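Local coordinates for protein putative peptidase (Bacteroides fragilis, PDB 5DYN) that probably activates the B. fragilis toxin by proteolytic cleavage, acting as a cysteine protease of the clostripain (C11) family, at residues 85-90 against 187-192; 193-196 against 200-203; 72-75 against 80-83. One frame throughout, in Å; residues are numbered along the deposited sequence.

Overall arrangement
Contacts 1 and 3 lie where helix 78-92 meets the central mixed sheet, and contact 2 is at the edge of that sheet. Contact 3 joins the loop at 72-75 to the early turns of the helix, contact 1 lays its later turns along strand 185-196, and contact 2 pairs the end of that strand with strand 200-203. The centre of contact 1 is about 14 Å from each of the others, whose centres are about 27 Å apart. Y187 ties contact 1 to contact 3, its CD1 lying 3.6 Å from A83 CB; P192 O lies 3.9 Å from T203 CG2 of contact 2. In contact 1 the backbone of Y90 binds a sodium ion.

Contact 1. Residues 85-90 against 187-192; sequences CYYDYY and YWKSTP. With NA (sodium ion), chain F.
Y87 lays its phenol ring flat against K189, with T191 N at its edge and the hydroxyl of Y187 near its root. K189 CB stands over the middle of one face, 3.7 Å from the ring centroid and only 5° off the normal, a CH-pi contact. The lysine chain then curls at chi2 (-76°) and chi3, which brings CE back to the rim on the same side, 3.6 Å from Y87 CE2. The backbone N of T191 comes to 3.6 Å from Y87 CE1. The phenol OH makes only a weak hydrogen bond to S190 O, at 3.5 Å. Nearer the helix, Y187 crosses Y87 at about a right angle and brings its OH to 3.4 Å from Y87 CB. The CB of Y87 already points to the strand, and with CG anti to the backbone N (chi1 174°) the ring carries on in that direction. Segment axes 9.0 Å apart and nearly parallel make this a helix-on-sheet layer of the alpha/beta fold expected for a clan CD peptidase. One shell out, the strand is held by backbone hydrogen bonds from Y187 and K189 to V113 and V111 of strand 110-115 and from T191 to V109 just before it. T191 OG1 bonds to R193 O and V109 N, while S190 OG donates to T191 O at 2.8 Å, in the carbonyl plane on a lone pair. On the helix, Y86 turns its end from the strand to bond D31 through its hydroxyl. Y90 OH is bonded to G62 O. The backbone O of Y90 binds a sodium ion at 3.0 Å, a site shared with the O of W105, whose ring meets that of Y90 edge-to-face.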
# COMPACT_ATOMS: atom_id res chain seq x y z
N CYS B 85 -2.01 15.02 -1.65
CA CYS B 85 -3.16 15.15 -2.54
C CYS B 85 -4.29 14.23 -2.11
O CYS B 85 -5.44 14.65 -1.98
CB CYS B 85 -2.77 14.85 -3.99
SG CYS B 85 -1.90 16.19 -4.82
N TYR B 86 -3.95 12.96 -1.91
CA TYR B 86 -4.89 11.95 -1.46
C TYR B 86 -5.58 12.42 -0.18
O TYR B 86 -6.81 12.38 -0.08
CB TYR B 86 -4.18 10.62 -1.20
CG TYR B 86 -5.06 9.39 -1.24
CD1 TYR B 86 -4.71 8.28 -2.00
CD2 TYR B 86 -6.25 9.34 -0.53
CE1 TYR B 86 -5.50 7.15 -2.04
CE2 TYR B 86 -7.06 8.22 -0.57
CZ TYR B 86 -6.68 7.13 -1.32
OH TYR B 86 -7.48 6.02 -1.35
N TYR B 87 -4.78 12.87 0.78
CA TYR B 87 -5.31 13.27 2.08
C TYR B 87 -6.16 14.53 2.02
O TYR B 87 -7.26 14.57 2.56
CB TYR B 87 -4.18 13.48 3.08
CG TYR B 87 -4.68 14.02 4.40
CD1 TYR B 87 -5.32 13.19 5.31
CD2 TYR B 87 -4.53 15.37 4.73
CE1 TYR B 87 -5.80 13.68 6.51
CE2 TYR B 87 -5.00 15.86 5.93
CZ TYR B 87 -5.64 15.01 6.82
OH TYR B 87 -6.11 15.49 8.02
N ASP B 88 -5.64 15.57 1.37
CA ASP B 88 -6.31 16.87 1.32
C ASP B 88 -7.71 16.77 0.73
O ASP B 88 -8.62 17.47 1.16
CB ASP B 88 -5.48 17.88 0.51
CG ASP B 88 -4.26 18.37 1.27
OD1 ASP B 88 -4.27 18.32 2.51
OD2 ASP B 88 -3.29 18.81 0.61
N TYR B 89 -7.87 15.89 -0.25
CA TYR B 89 -9.16 15.69 -0.91
C TYR B 89 -10.22 15.20 0.07
O TYR B 89 -11.33 15.74 0.13
CB TYR B 89 -9.02 14.70 -2.06
CG TYR B 89 -10.28 14.55 -2.89
CD1 TYR B 89 -10.50 15.37 -3.99
CD2 TYR B 89 -11.23 13.58 -2.59
CE1 TYR B 89 -11.64 15.24 -4.76
CE2 TYR B 89 -12.37 13.45 -3.35
CZ TYR B 89 -12.58 14.28 -4.43
OH TYR B 89 -13.71 14.15 -5.20
N TYR B 90 -9.88 14.17 0.83
CA TYR B 90 -10.84 13.55 1.73
C TYR B 90 -11.01 14.34 3.02
O TYR B 90 -12.05 14.23 3.68
CB TYR B 90 -10.43 12.11 2.05
CG TYR B 90 -10.70 11.13 0.93
CD1 TYR B 90 -11.90 10.44 0.87
CD2 TYR B 90 -9.74 10.88 -0.05
CE1 TYR B 90 -12.15 9.54 -0.15
CE2 TYR B 90 -9.99 9.98 -1.07
CZ TYR B 90 -11.19 9.31 -1.11
OH TYR B 90 -11.44 8.41 -2.12
N TYR B 187 5.74 10.72 6.00
CA TYR B 187 4.42 11.35 5.92
C TYR B 187 3.39 10.49 6.64
O TYR B 187 3.36 9.27 6.48
CB TYR B 187 4.01 11.56 4.46
CG TYR B 187 2.68 12.28 4.29
CD1 TYR B 187 1.47 11.59 4.36
CD2 TYR B 187 2.63 13.65 4.06
CE1 TYR B 187 0.26 12.24 4.20
CE2 TYR B 187 1.43 14.31 3.91
CZ TYR B 187 0.24 13.60 3.98
OH TYR B 187 -0.96 14.25 3.82
N TRP B 188 2.54 11.14 7.43
CA TRP B 188 1.42 10.47 8.08
C TRP B 188 0.36 11.48 8.48
O TRP B 188 0.56 12.27 9.41
CB TRP B 188 1.89 9.67 9.29
CG TRP B 188 0.78 9.11 10.13
CD1 TRP B 188 0.57 9.32 11.46
CD2 TRP B 188 -0.28 8.24 9.69
NE1 TRP B 188 -0.55 8.63 11.88
CE2 TRP B 188 -1.09 7.97 10.81
CE3 TRP B 188 -0.62 7.67 8.46
CZ2 TRP B 188 -2.21 7.15 10.74
CZ3 TRP B 188 -1.74 6.86 8.39
CH2 TRP B 188 -2.52 6.60 9.52
N LYS B 189 -0.75 11.47 7.76
CA LYS B 189 -1.86 12.36 8.05
C LYS B 189 -3.16 11.56 8.07
O LYS B 189 -3.35 10.64 7.28
CB LYS B 189 -1.95 13.49 7.02
CG LYS B 189 -0.80 14.48 7.10
CD LYS B 189 -0.97 15.41 8.28
CE LYS B 189 -2.19 16.31 8.10
NZ LYS B 189 -2.30 17.32 9.19
N SER B 190 -4.04 11.92 9.00
CA SER B 190 -5.32 11.25 9.11
C SER B 190 -6.40 12.18 9.64
O SER B 190 -6.13 13.03 10.49
CB SER B 190 -5.22 10.03 10.03
OG SER B 190 -6.48 9.40 10.17
N THR B 191 -7.61 12.02 9.13
CA THR B 191 -8.77 12.65 9.72
C THR B 191 -8.95 12.08 11.13
O THR B 191 -8.45 10.99 11.41
CB THR B 191 -10.03 12.43 8.86
OG1 THR B 191 -10.20 11.03 8.61
CG2 THR B 191 -9.90 13.16 7.54
N PRO B 192 -9.64 12.82 12.01
CA PRO B 192 -9.89 12.31 13.37
C PRO B 192 -10.43 10.88 13.38
O PRO B 192 -10.07 10.09 14.25
CB PRO B 192 -10.92 13.29 13.93
CG PRO B 192 -10.62 14.57 13.22
CD PRO B 192 -10.16 14.19 11.84
NA NA F . -14.42 12.47 3.68

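Contact 2. Residues 193-196 against 200-203; sequences RNYS and GMFT
R193 and M201 cross at about a right angle, with M201 CB sitting over one face of the guanidinium, 3.3 Å above its plane and toward the rim. The group is held by a salt bridge from NE to D96, and in its own plane R193 NH1 donates to a water at 2.8 Å that also reaches T203 OG1 weakly. M201 also turns to Y195: its sulfur lies at the edge of that ring, 85° off the normal, a Met-aromatic contact. N194, S196 and F202 share the other face. F202 CG is wedged between its backbone N and carbonyl carbon (chi1 68°), which lays the ring against the N194 side chain, CE1 3.6 Å from N194 CB. The main chains are joined by N194 N to F202 O at 3.0 Å and F202 N to N194 O at 2.9 Å, both nearly straight on the carbonyl. S196 and G200 close the turn with a second pair, S196 N meeting G200 O from well above the carbonyl plane and G200 N reaching S196 O. S196 OG bonds E57 and turn amides. This is a tight antiparallel beta hairpin at the edge of the central sheet.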
# COMPACT_ATOMS: atom_id res chain seq x y z
N ARG B 193 -11.27 10.56 12.40
CA ARG B 193 -11.78 9.20 12.26
C ARG B 193 -11.72 8.75 10.80
O ARG B 193 -11.62 9.57 9.88
CB ARG B 193 -13.21 9.11 12.79
CG ARG B 193 -13.33 9.44 14.28
CD ARG B 193 -14.53 8.77 14.93
NE ARG B 193 -15.79 9.17 14.32
CZ ARG B 193 -16.95 8.55 14.53
NH1 ARG B 193 -17.00 7.50 15.33
NH2 ARG B 193 -18.05 8.99 13.94
N ASN B 194 -11.74 7.43 10.60
CA ASN B 194 -11.82 6.83 9.27
C ASN B 194 -13.07 5.97 9.17
O ASN B 194 -13.72 5.69 10.18
CB ASN B 194 -10.58 5.98 8.97
CG ASN B 194 -9.34 6.81 8.67
OD1 ASN B 194 -9.30 8.01 8.93
ND2 ASN B 194 -8.33 6.16 8.12
N TYR B 195 -13.40 5.54 7.96
CA TYR B 195 -14.53 4.65 7.78
C TYR B 195 -14.10 3.20 7.57
O TYR B 195 -13.23 2.91 6.76
CB TYR B 195 -15.39 5.10 6.60
CG TYR B 195 -16.48 4.11 6.24
CD1 TYR B 195 -17.66 4.05 6.98
CD2 TYR B 195 -16.33 3.23 5.18
CE1 TYR B 195 -18.65 3.14 6.67
CE2 TYR B 195 -17.32 2.32 4.85
CZ TYR B 195 -18.48 2.29 5.60
OH TYR B 195 -19.47 1.38 5.29
N SER B 196 -14.74 2.31 8.31
CA SER B 196 -14.55 0.88 8.12
C SER B 196 -15.82 0.27 7.51
O SER B 196 -16.92 0.49 8.01
CB SER B 196 -14.21 0.19 9.44
OG SER B 196 -14.17 -1.22 9.29
N GLY B 200 -17.74 0.55 10.63
CA GLY B 200 -18.23 1.91 10.52
C GLY B 200 -17.15 2.93 10.81
O GLY B 200 -15.96 2.63 10.71
N MET B 201 -17.56 4.15 11.15
CA MET B 201 -16.61 5.17 11.54
C MET B 201 -15.89 4.73 12.80
O MET B 201 -16.52 4.31 13.77
CB MET B 201 -17.31 6.52 11.76
CG MET B 201 -17.94 7.10 10.51
SD MET B 201 -16.75 7.36 9.18
CE MET B 201 -15.57 8.46 9.97
N PHE B 202 -14.56 4.82 12.79
CA PHE B 202 -13.76 4.47 13.95
C PHE B 202 -12.69 5.52 14.19
O PHE B 202 -12.22 6.16 13.24
CB PHE B 202 -13.13 3.09 13.79
CG PHE B 202 -12.08 3.01 12.72
CD1 PHE B 202 -12.44 2.87 11.38
CD2 PHE B 202 -10.73 3.06 13.05
CE1 PHE B 202 -11.47 2.80 10.40
CE2 PHE B 202 -9.76 2.99 12.06
CZ PHE B 202 -10.13 2.85 10.74
N THR B 203 -12.31 5.71 15.45
CA THR B 203 -11.33 6.72 15.81
C THR B 203 -9.90 6.30 15.44
O THR B 203 -9.48 5.18 15.72
CB THR B 203 -11.38 7.04 17.32
OG1 THR B 203 -12.71 7.44 17.68
CG2 THR B 203 -10.41 8.15 17.68
O HOH W 1 -15.55 5.80 16.99

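Contact 3. Residues 72-75 against 80-83; sequences MFSA and LKIA
M72 and I82 make the tight half of this contact, S74 and K81 the half nearer solvent. In the buried half the two aliphatic chains cross obliquely. The delta methyl of I82 is pressed on the CG methylene of M72, its CD1 lying 3.6 Å from M72 CG, while I82 CG1 is 3.7 Å from that same carbon. The ethyl branch of I82 is what reaches over: with CG1 opposite the carbonyl carbon (chi1 -69°) and the branch extended beyond it, CD1 is carried off the helix toward the loop. M72 touches with its CG, and its sulfur and methyl run on past the isoleucine. I82 also touches F27, F29, V68 and A71, and M72 touches F27 and, on the neighbouring subunit, V114. The other end lies toward solvent and is mixed in character. K81 is exposed and stretches straight through chi2 and chi3 before bending at chi4, and it passes S74 with its methylenes. S74 OG comes to 3.1 Å from K81 CD, one hydroxyl against one methylene, while the amine leads on past it. The lysine does not hydrogen-bond the serine hydroxyl, which is turned back to bond A71 O of the preceding helix. No hydrogen bond spans the two segments, so the join is one of van der Waals contact throughout. The loop is also part of the subunit interface: S74 O accepts a hydrogen bond from R16 of the neighbouring subunit, and F73 packs on N52 of that subunit. Helices 65-72 and 78-92 are thus two consecutive helices joined by a short loop and packed on the sheet of an alpha/beta fold, the second touching strands 25-31, 110-115 and 185-196 through I82, A83 and L80.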
# COMPACT_ATOMS: atom_id res chain seq x y z
N MET B 72 1.92 12.63 -9.33
CA MET B 72 2.82 11.55 -9.72
C MET B 72 3.87 12.01 -10.72
O MET B 72 4.91 11.38 -10.86
CB MET B 72 2.03 10.38 -10.30
CG MET B 72 1.12 9.69 -9.29
SD MET B 72 0.42 8.15 -9.90
CE MET B 72 -0.42 8.70 -11.37
N PHE B 73 3.60 13.11 -11.42
CA PHE B 73 4.53 13.60 -12.43
C PHE B 73 5.20 14.90 -12.01
O PHE B 73 5.58 15.71 -12.85
CB PHE B 73 3.80 13.78 -13.77
CG PHE B 73 3.42 12.48 -14.42
CD1 PHE B 73 4.32 11.79 -15.21
CD2 PHE B 73 2.15 11.95 -14.25
CE1 PHE B 73 3.97 10.59 -15.81
CE2 PHE B 73 1.79 10.76 -14.85
CZ PHE B 73 2.70 10.08 -15.63
N SER B 74 5.36 15.08 -10.70
CA SER B 74 6.09 16.23 -10.17
C SER B 74 7.58 16.07 -10.45
O SER B 74 8.06 14.97 -10.69
CB SER B 74 5.85 16.38 -8.67
OG SER B 74 4.49 16.65 -8.40
N ALA B 75 8.31 17.19 -10.42
CA ALA B 75 9.75 17.17 -10.61
C ALA B 75 10.43 16.29 -9.57
O ALA B 75 11.21 15.40 -9.90
CB ALA B 75 10.31 18.59 -10.56
N LEU B 80 5.47 12.38 -1.62
CA LEU B 80 4.84 13.25 -0.63
C LEU B 80 3.62 13.95 -1.23
O LEU B 80 2.59 14.09 -0.58
CB LEU B 80 5.83 14.28 -0.11
CG LEU B 80 6.91 13.77 0.85
CD1 LEU B 80 7.88 14.89 1.20
CD2 LEU B 80 6.28 13.20 2.11
N LYS B 81 3.76 14.40 -2.47
CA LYS B 81 2.68 15.11 -3.14
C LYS B 81 1.51 14.18 -3.43
O LYS B 81 0.35 14.60 -3.34
CB LYS B 81 3.20 15.77 -4.41
CG LYS B 81 4.09 16.98 -4.14
CD LYS B 81 4.89 17.37 -5.37
CE LYS B 81 5.68 18.64 -5.14
NZ LYS B 81 4.79 19.82 -4.92
N ILE B 82 1.80 12.93 -3.77
CA ILE B 82 0.76 11.92 -3.95
C ILE B 82 -0.05 11.75 -2.66
O ILE B 82 -1.28 11.77 -2.67
CB ILE B 82 1.34 10.55 -4.35
CG1 ILE B 82 1.92 10.60 -5.77
CG2 ILE B 82 0.28 9.46 -4.27
CD1 ILE B 82 2.77 9.40 -6.12
N ALA B 83 0.66 11.58 -1.55
CA ALA B 83 0.02 11.39 -0.25
C ALA B 83 -0.79 12.60 0.18
O ALA B 83 -1.95 12.46 0.59
CB ALA B 83 1.06 11.06 0.80